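PDB 4ON1: putative metalloprotease II from Bacteroides fragilis, which probably acts as a zinc-dependent endopeptidase that cleaves proteins outside the cell, and is captured here with a zinc ion bound. Local coordinates for residues 316-321 / 337-342; 283-288 / 330-335; 21-26 / 93-98. One frame throughout, in Å; residues are numbered along the deposited sequence.

Contact 1 (316-321 / 337-342); sequences FEVAAI and GHLLGA. With ZN (zinc ion), chain C.
V318, A319 and A320 each meet one helical side chain, L339, on the way into strand 319-323. V318 turns CG1 to the leucine, 4.3 Å from its CD2; a branched apolar residue suits this buried approach to the strand. At A319 the contact comes from the backbone: carbonyl O lies 3.8 Å from L339 CD2, while the methyl points away, onto L263 and Q267 of helix 259-271. A320 then directs its CB back at the helix, 4.2 Å from L339 CD1, a small side chain where helix and strand run close. With CG anti to its carbonyl carbon (chi1 -65°), L339 spreads its two methyls over the strand, CD2 by V318 and A319, CD1 by A320. The helix carries the first part of the metzincin zinc-binding sequence HExxHxxGxxH. Just past the helix, G341 takes a positive phi (118°), which favours glycine, in a Schellman motif, A342 N reaching back to G337 O at 2.8 Å; the turn leads on to H344, another zinc ligand. H338, on the neighbouring helical position to L339, binds the zinc ion through NE2 at 2.0 Å. Its ND1 donates to A342 O (3.0 Å), which lies 22° out of the ring plane and restrains imidazole rotation.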
loop_
_atom_site.group_PDB
_atom_site.type_symbol
_atom_site.label_atom_id
_atom_site.label_comp_id
_atom_site.label_asym_id
_atom_site.label_seq_id
_atom_site.Cartn_x
_atom_site.Cartn_y
_atom_site.Cartn_z
ATOM N N PHE A 316 -19.280 4.864 11.275
ATOM C CA PHE A 316 -18.308 3.876 10.813
ATOM C C PHE A 316 -18.884 2.941 9.741
ATOM O O PHE A 316 -18.478 1.786 9.627
ATOM C CB PHE A 316 -17.783 3.059 12.001
ATOM C CG PHE A 316 -17.192 3.907 13.097
ATOM C CD1 PHE A 316 -15.894 4.384 12.995
ATOM C CD2 PHE A 316 -17.943 4.251 14.212
ATOM C CE1 PHE A 316 -15.345 5.179 13.994
ATOM C CE2 PHE A 316 -17.404 5.055 15.216
ATOM C CZ PHE A 316 -16.101 5.515 15.106
ATOM N N GLU A 317 -19.820 3.451 8.949
ATOM C CA GLU A 317 -20.458 2.644 7.907
ATOM C C GLU A 317 -19.555 2.437 6.706
ATOM O O GLU A 317 -19.767 1.511 5.923
ATOM C CB GLU A 317 -21.771 3.286 7.460
ATOM C CG GLU A 317 -22.901 3.109 8.460
ATOM C CD GLU A 317 -24.068 4.031 8.183
ATOM O OE1 GLU A 317 -24.138 4.592 7.068
ATOM O OE2 GLU A 317 -24.908 4.202 9.088
ATOM N N VAL A 318 -18.567 3.315 6.542
ATOM C CA VAL A 318 -17.610 3.171 5.449
ATOM C C VAL A 318 -16.369 2.455 5.952
ATOM O O VAL A 318 -15.555 3.027 6.665
ATOM C CB VAL A 318 -17.202 4.534 4.835
ATOM C CG1 VAL A 318 -16.166 4.330 3.732
ATOM C CG2 VAL A 318 -18.419 5.261 4.294
ATOM N N ALA A 319 -16.241 1.185 5.595
ATOM C CA ALA A 319 -15.157 0.379 6.118
ATOM C C ALA A 319 -14.793 -0.739 5.171
ATOM O O ALA A 319 -15.562 -1.097 4.274
ATOM C CB ALA A 319 -15.521 -0.195 7.496
ATOM N N ALA A 320 -13.610 -1.289 5.385
ATOM C CA ALA A 320 -13.164 -2.437 4.627
ATOM C C ALA A 320 -12.194 -3.238 5.470
ATOM O O ALA A 320 -11.759 -2.794 6.526
ATOM C CB ALA A 320 -12.507 -2.007 3.323
ATOM N N ILE A 321 -11.872 -4.430 5.001
ATOM C CA ILE A 321 -10.777 -5.192 5.560
ATOM C C ILE A 321 -9.830 -5.508 4.405
ATOM O O ILE A 321 -10.267 -5.656 3.260
ATOM C CB ILE A 321 -11.275 -6.465 6.247
ATOM C CG1 ILE A 321 -11.894 -7.415 5.226
ATOM C CG2 ILE A 321 -12.350 -6.124 7.285
ATOM C CD1 ILE A 321 -12.564 -8.627 5.864
ATOM N N GLY A 337 -10.753 1.504 -4.032
ATOM C CA GLY A 337 -11.382 1.716 -5.326
ATOM C C GLY A 337 -12.881 1.465 -5.269
ATOM O O GLY A 337 -13.683 2.296 -5.722
ATOM N N HIS A 338 -13.262 0.319 -4.709
ATOM C CA HIS A 338 -14.673 -0.002 -4.531
ATOM C C HIS A 338 -15.383 1.054 -3.661
ATOM O O HIS A 338 -16.465 1.533 -4.011
ATOM C CB HIS A 338 -14.840 -1.389 -3.903
ATOM C CG HIS A 338 -14.609 -2.525 -4.848
ATOM N ND1 HIS A 338 -15.148 -2.564 -6.125
ATOM C CD2 HIS A 338 -13.929 -3.688 -4.703
ATOM C CE1 HIS A 338 -14.801 -3.687 -6.715
ATOM N NE2 HIS A 338 -14.057 -4.395 -5.875
ATOM N N LEU A 339 -14.758 1.443 -2.549
ATOM C CA LEU A 339 -15.380 2.399 -1.628
ATOM C C LEU A 339 -15.634 3.745 -2.319
ATOM O O LEU A 339 -16.599 4.440 -2.000
ATOM C CB LEU A 339 -14.509 2.598 -0.389
ATOM C CG LEU A 339 -14.313 1.391 0.537
ATOM C CD1 LEU A 339 -13.342 1.724 1.675
ATOM C CD2 LEU A 339 -15.657 0.948 1.105
ATOM N N LEU A 340 -14.785 4.089 -3.286
ATOM C CA LEU A 340 -14.924 5.339 -4.034
ATOM C C LEU A 340 -15.875 5.217 -5.226
ATOM O O LEU A 340 -16.200 6.219 -5.873
ATOM C CB LEU A 340 -13.558 5.810 -4.529
ATOM C CG LEU A 340 -12.623 6.383 -3.463
ATOM C CD1 LEU A 340 -11.196 6.427 -3.988
ATOM C CD2 LEU A 340 -13.077 7.775 -3.064
ATOM N N GLY A 341 -16.317 4.000 -5.529
ATOM C CA GLY A 341 -17.278 3.802 -6.601
ATOM C C GLY A 341 -16.836 2.957 -7.783
ATOM O O GLY A 341 -17.651 2.637 -8.655
ATOM N N ALA A 342 -15.563 2.570 -7.817
ATOM C CA ALA A 342 -15.065 1.774 -8.937
ATOM C C ALA A 342 -15.644 0.361 -8.921
ATOM O O ALA A 342 -15.812 -0.256 -7.863
ATOM C CB ALA A 342 -13.536 1.719 -8.918
HETATM ZN ZN ZN C . -13.028 -6.089 -6.186
#

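Contact 2 (283-288 / 330-335); sequences PYILLR and YTLAHE. With ZN (zinc ion), chain C.
I285 and L332 bring the sheet and the zinc-binding helix of a metzincin-type catalytic domain together. I285 CG2 comes within 3.7 Å of L332 CD1, the two side chains crossing at a slant. Two residues along the strand, L287 sets off to one side but reaches CD2 to 4.4 Å from the same methyl, L332 CD1, so one leucine branch touches both residues. The torsions explain the fit: L332 has CG anti to its backbone N (chi1 180°), which carries CD1 out from the helix, and I285 turns its CG2 branch, close to the backbone, to receive it. Branched aliphatic residues suit this buried interface, where the touching groups are all aliphatic. Around this core, A320 and S322 of the neighbouring strand pack against I285, and helix 217-230 closes in with I220 on L287 and V227 on L332. That helix also steadies the first turn of helix 331-340, since Q223 OE1 accepts from L332 N. Two residues further on, H334 is the first histidine of the HExxH sequence. H334 ND1 is hydrogen-bonded to L351 O, which helps orient the imidazole, and NE2 on the other side of the ring binds the zinc ion at 2.0 Å.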
loop_
_atom_site.group_PDB
_atom_site.type_symbol
_atom_site.label_atom_id
_atom_site.label_comp_id
_atom_site.label_asym_id
_atom_site.label_seq_id
_atom_site.Cartn_x
_atom_site.Cartn_y
_atom_site.Cartn_z
ATOM N N PRO A 283 -13.374 6.751 6.291
ATOM C CA PRO A 283 -13.212 5.350 5.890
ATOM C C PRO A 283 -12.252 4.647 6.823
ATOM O O PRO A 283 -11.184 5.194 7.088
ATOM C CB PRO A 283 -12.620 5.436 4.473
ATOM C CG PRO A 283 -12.804 6.874 4.045
ATOM C CD PRO A 283 -12.785 7.678 5.310
ATOM N N TYR A 284 -12.625 3.468 7.311
ATOM C CA TYR A 284 -11.754 2.676 8.173
ATOM C C TYR A 284 -11.423 1.348 7.523
ATOM O O TYR A 284 -12.321 0.646 7.077
ATOM C CB TYR A 284 -12.414 2.428 9.529
ATOM C CG TYR A 284 -12.413 3.616 10.457
ATOM C CD1 TYR A 284 -13.296 4.662 10.273
ATOM C CD2 TYR A 284 -11.556 3.663 11.545
ATOM C CE1 TYR A 284 -13.304 5.748 11.131
ATOM C CE2 TYR A 284 -11.554 4.742 12.408
ATOM C CZ TYR A 284 -12.429 5.776 12.198
ATOM O OH TYR A 284 -12.433 6.843 13.052
ATOM N N ILE A 285 -10.140 0.995 7.469
ATOM C CA ILE A 285 -9.767 -0.293 6.907
ATOM C C ILE A 285 -8.946 -1.112 7.895
ATOM O O ILE A 285 -7.938 -0.638 8.423
ATOM C CB ILE A 285 -8.987 -0.129 5.587
ATOM C CG1 ILE A 285 -9.845 0.603 4.554
ATOM C CG2 ILE A 285 -8.623 -1.490 5.008
ATOM C CD1 ILE A 285 -9.392 2.015 4.306
ATOM N N LEU A 286 -9.399 -2.339 8.158
ATOM C CA LEU A 286 -8.684 -3.259 9.043
ATOM C C LEU A 286 -7.595 -4.004 8.280
ATOM O O LEU A 286 -7.856 -4.579 7.215
ATOM C CB LEU A 286 -9.654 -4.269 9.669
ATOM C CG LEU A 286 -9.042 -5.268 10.653
ATOM C CD1 LEU A 286 -8.594 -4.558 11.928
ATOM C CD2 LEU A 286 -10.037 -6.379 10.984
ATOM N N LEU A 287 -6.387 -4.020 8.838
ATOM C CA LEU A 287 -5.243 -4.613 8.155
ATOM C C LEU A 287 -4.655 -5.822 8.883
ATOM O O LEU A 287 -4.382 -5.774 10.085
ATOM C CB LEU A 287 -4.143 -3.558 7.963
ATOM C CG LEU A 287 -4.539 -2.274 7.221
ATOM C CD1 LEU A 287 -3.335 -1.334 7.098
ATOM C CD2 LEU A 287 -5.072 -2.616 5.851
ATOM N N ARG A 288 -4.446 -6.903 8.139
ATOM C CA ARG A 288 -3.751 -8.080 8.655
ATOM C C ARG A 288 -2.799 -8.584 7.593
ATOM O O ARG A 288 -2.946 -8.245 6.417
ATOM C CB ARG A 288 -4.732 -9.183 9.042
ATOM C CG ARG A 288 -5.578 -9.649 7.862
ATOM C CD ARG A 288 -6.177 -11.025 8.083
ATOM N NE ARG A 288 -6.862 -11.138 9.369
ATOM C CZ ARG A 288 -7.575 -12.196 9.738
ATOM N NH1 ARG A 288 -7.717 -13.221 8.908
ATOM N NH2 ARG A 288 -8.156 -12.223 10.930
ATOM N N TYR A 330 -1.686 -4.666 -4.175
ATOM C CA TYR A 330 -2.585 -3.577 -4.551
ATOM C C TYR A 330 -3.980 -3.752 -3.958
ATOM O O TYR A 330 -4.933 -3.091 -4.381
ATOM C CB TYR A 330 -2.672 -3.473 -6.078
ATOM C CG TYR A 330 -1.321 -3.379 -6.743
ATOM C CD1 TYR A 330 -0.303 -2.617 -6.182
ATOM C CD2 TYR A 330 -1.051 -4.082 -7.909
ATOM C CE1 TYR A 330 0.942 -2.537 -6.777
ATOM C CE2 TYR A 330 0.190 -4.013 -8.515
ATOM C CZ TYR A 330 1.179 -3.234 -7.944
ATOM O OH TYR A 330 2.413 -3.154 -8.536
ATOM N N THR A 331 -4.096 -4.655 -2.986
ATOM C CA THR A 331 -5.402 -5.034 -2.455
ATOM C C THR A 331 -6.058 -3.887 -1.709
ATOM O O THR A 331 -7.270 -3.676 -1.816
ATOM C CB THR A 331 -5.296 -6.252 -1.526
ATOM O OG1 THR A 331 -4.830 -7.366 -2.285
ATOM C CG2 THR A 331 -6.652 -6.601 -0.918
ATOM N N LEU A 332 -5.262 -3.131 -0.961
ATOM C CA LEU A 332 -5.800 -1.971 -0.270
ATOM C C LEU A 332 -6.339 -0.957 -1.286
ATOM O O LEU A 332 -7.452 -0.445 -1.144
ATOM C CB LEU A 332 -4.735 -1.325 0.626
ATOM C CG LEU A 332 -5.222 -0.087 1.383
ATOM C CD1 LEU A 332 -6.410 -0.434 2.290
ATOM C CD2 LEU A 332 -4.094 0.566 2.188
ATOM N N ALA A 333 -5.557 -0.688 -2.325
ATOM C CA ALA A 333 -5.975 0.267 -3.345
ATOM C C ALA A 333 -7.239 -0.204 -4.056
ATOM O O ALA A 333 -8.108 0.602 -4.400
ATOM C CB ALA A 333 -4.850 0.496 -4.354
ATOM N N HIS A 334 -7.324 -1.511 -4.288
ATOM C CA HIS A 334 -8.487 -2.116 -4.939
ATOM C C HIS A 334 -9.755 -1.935 -4.090
ATOM O O HIS A 334 -10.785 -1.469 -4.582
ATOM C CB HIS A 334 -8.213 -3.603 -5.212
ATOM C CG HIS A 334 -9.334 -4.320 -5.900
ATOM N ND1 HIS A 334 -9.311 -4.620 -7.245
ATOM C CD2 HIS A 334 -10.502 -4.820 -5.423
ATOM C CE1 HIS A 334 -10.417 -5.260 -7.571
ATOM N NE2 HIS A 334 -11.159 -5.398 -6.486
ATOM N N GLU A 335 -9.673 -2.286 -2.811
ATOM C CA GLU A 335 -10.812 -2.121 -1.905
ATOM C C GLU A 335 -11.241 -0.659 -1.823
ATOM O O GLU A 335 -12.429 -0.344 -1.876
ATOM C CB GLU A 335 -10.471 -2.651 -0.509
HETATM ZN ZN ZN C . -13.028 -6.089 -6.186
#

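Contact 3 (21-26 / 93-98); sequences LNLRSM and ATIRLQ
An apolar contact, L21 and L23 against I95, packs the end of strand 19-22 and the turn after it over strand 92-99 inside the N-terminal fragilysin-type domain. L21 and I95 reach for each other tip to tip, with L21 CD2 3.8 Å from I95 CD1. L23 adds a second, looser touch on the same terminal methyl, its CD2 lying 4.3 Å from I95 CD1. The isoleucine manages this because CG1 is anti to the carbonyl carbon (chi1 -62°) and chi2 is extended, so that CD1 projects far from the strand; the longer arm of isoleucine, CG1-CD1, suits a place where L23 CA and I95 CA are 9.4 Å apart. L31 of helix 28-35 packs on both L21 and I95, and I84 meets I95 from the adjoining strand. Between the two leucines N22, which takes no part in the contact, makes an Asx turn: its OD1 accepts from R24 N at 3.0 Å, which suits asparagine to the point where the strand gives way to a turn. N155 ND2 also binds the carbonyls of R24 and M26. Since the closest meetings are between methyl groups, the attraction across the contact is non-directional and depends on burial and fit, while hydrogen bonds shape the turn itself.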
loop_
_atom_site.group_PDB
_atom_site.type_symbol
_atom_site.label_atom_id
_atom_site.label_comp_id
_atom_site.label_asym_id
_atom_site.label_seq_id
_atom_site.Cartn_x
_atom_site.Cartn_y
_atom_site.Cartn_z
ATOM N N LEU A 21 24.273 5.018 -4.566
ATOM C CA LEU A 21 23.662 4.045 -3.683
ATOM C C LEU A 21 23.924 2.648 -4.214
ATOM O O LEU A 21 23.551 2.322 -5.343
ATOM C CB LEU A 21 22.156 4.315 -3.553
ATOM C CG LEU A 21 21.344 3.496 -2.546
ATOM C CD1 LEU A 21 21.874 3.690 -1.130
ATOM C CD2 LEU A 21 19.872 3.886 -2.615
ATOM N N ASN A 22 24.597 1.839 -3.403
ATOM C CA ASN A 22 24.837 0.440 -3.733
ATOM C C ASN A 22 23.723 -0.392 -3.114
ATOM O O ASN A 22 23.679 -0.579 -1.902
ATOM C CB ASN A 22 26.217 -0.008 -3.235
ATOM C CG ASN A 22 26.563 -1.430 -3.655
ATOM O OD1 ASN A 22 25.686 -2.280 -3.815
ATOM N ND2 ASN A 22 27.850 -1.693 -3.832
ATOM N N LEU A 23 22.824 -0.876 -3.963
ATOM C CA LEU A 23 21.633 -1.586 -3.516
ATOM C C LEU A 23 21.954 -2.881 -2.776
ATOM O O LEU A 23 21.183 -3.322 -1.923
ATOM C CB LEU A 23 20.722 -1.878 -4.715
ATOM C CG LEU A 23 20.079 -0.655 -5.386
ATOM C CD1 LEU A 23 19.496 -1.022 -6.738
ATOM C CD2 LEU A 23 18.991 -0.076 -4.489
ATOM N N ARG A 24 23.085 -3.494 -3.097
ATOM C CA ARG A 24 23.471 -4.727 -2.428
ATOM C C ARG A 24 23.977 -4.488 -1.001
ATOM O O ARG A 24 23.700 -5.276 -0.099
ATOM C CB ARG A 24 24.554 -5.452 -3.232
ATOM C CG ARG A 24 24.059 -6.137 -4.491
ATOM C CD ARG A 24 24.460 -7.606 -4.511
ATOM N NE ARG A 24 23.999 -8.273 -5.726
ATOM C CZ ARG A 24 24.797 -8.672 -6.711
ATOM N NH1 ARG A 24 26.109 -8.498 -6.618
ATOM N NH2 ARG A 24 24.285 -9.264 -7.780
ATOM N N SER A 25 24.709 -3.399 -0.794
ATOM C CA SER A 25 25.393 -3.197 0.480
ATOM C C SER A 25 24.686 -2.193 1.383
ATOM O O SER A 25 25.093 -1.989 2.523
ATOM C CB SER A 25 26.832 -2.735 0.243
ATOM O OG SER A 25 26.840 -1.455 -0.368
ATOM N N MET A 26 23.637 -1.554 0.881
ATOM C CA MET A 26 23.028 -0.461 1.631
ATOM C C MET A 26 22.285 -0.972 2.864
ATOM O O MET A 26 21.698 -2.057 2.849
ATOM C CB MET A 26 22.067 0.331 0.745
ATOM C CG MET A 26 20.784 -0.401 0.440
ATOM S SD MET A 26 19.633 0.581 -0.523
ATOM C CE MET A 26 18.313 -0.622 -0.689
ATOM N N ALA A 93 13.052 2.011 5.555
ATOM C CA ALA A 93 12.938 2.663 4.260
ATOM C C ALA A 93 12.865 1.592 3.199
ATOM O O ALA A 93 13.320 0.464 3.417
ATOM C CB ALA A 93 14.117 3.605 4.000
ATOM N N THR A 94 12.261 1.925 2.064
ATOM C CA THR A 94 12.130 0.962 0.978
ATOM C C THR A 94 12.342 1.639 -0.357
ATOM O O THR A 94 12.147 2.842 -0.488
ATOM C CB THR A 94 10.730 0.289 0.937
ATOM O OG1 THR A 94 9.752 1.253 0.535
ATOM C CG2 THR A 94 10.356 -0.302 2.291
ATOM N N ILE A 95 12.725 0.840 -1.342
ATOM C CA ILE A 95 12.746 1.238 -2.734
ATOM C C ILE A 95 12.066 0.140 -3.517
ATOM O O ILE A 95 12.321 -1.042 -3.280
ATOM C CB ILE A 95 14.174 1.428 -3.295
ATOM C CG1 ILE A 95 14.926 2.532 -2.560
ATOM C CG2 ILE A 95 14.118 1.774 -4.779
ATOM C CD1 ILE A 95 16.207 2.935 -3.271
ATOM N N ARG A 96 11.178 0.524 -4.424
ATOM C CA ARG A 96 10.551 -0.435 -5.316
ATOM C C ARG A 96 10.848 -0.028 -6.745
ATOM O O ARG A 96 10.600 1.117 -7.132
ATOM C CB ARG A 96 9.038 -0.510 -5.068
ATOM C CG ARG A 96 8.318 -1.464 -5.998
ATOM C CD ARG A 96 6.865 -1.635 -5.614
ATOM N NE ARG A 96 6.722 -2.381 -4.369
ATOM C CZ ARG A 96 5.559 -2.746 -3.846
ATOM N NH1 ARG A 96 4.427 -2.443 -4.467
ATOM N NH2 ARG A 96 5.530 -3.422 -2.705
ATOM N N LEU A 97 11.398 -0.949 -7.529
ATOM C CA LEU A 97 11.656 -0.646 -8.927
ATOM C C LEU A 97 11.683 -1.893 -9.802
ATOM O O LEU A 97 11.589 -3.019 -9.309
ATOM C CB LEU A 97 12.966 0.133 -9.060
ATOM C CG LEU A 97 14.171 -0.313 -8.233
ATOM C CD1 LEU A 97 14.739 -1.615 -8.742
ATOM C CD2 LEU A 97 15.242 0.763 -8.239
ATOM N N GLN A 98 11.807 -1.678 -11.106
ATOM C CA GLN A 98 11.832 -2.778 -12.054
ATOM C C GLN A 98 13.253 -3.240 -12.345
ATOM O O GLN A 98 14.119 -2.436 -12.692
ATOM C CB GLN A 98 11.135 -2.371 -13.352
ATOM C CG GLN A 98 9.700 -1.909 -13.151
ATOM C CD GLN A 98 8.694 -2.999 -13.469
ATOM O OE1 GLN A 98 9.028 -4.185 -13.485
ATOM N NE2 GLN A 98 7.452 -2.601 -13.723
#

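Overall arrangement
Contacts 1 and 2 lie side by side, their centres about 9 Å apart. Both use helix 331-340, the earlier part in contact 2 and the later part in contact 1, each set against one of the neighbouring parallel strands 284-288 and 319-323; their segments alternate along the chain. Backbone hydrogen bonds tie those strands together, so helix 331-340, which carries zinc ligands H334 and H338, is packed on one sheet through both contacts. Contact 3 closes earlier in the chain, in the N-terminal domain, about 26 Å from contact 2 and about 33 Å from contact 1 between centres, yet side chains of Y330 and R96 meet in packing between contacts 2 and 3. Zinc ligand D176 joins H334, H338 and H344, consistent with the aspartate that blocks the metal in fragilysin-type proenzymes.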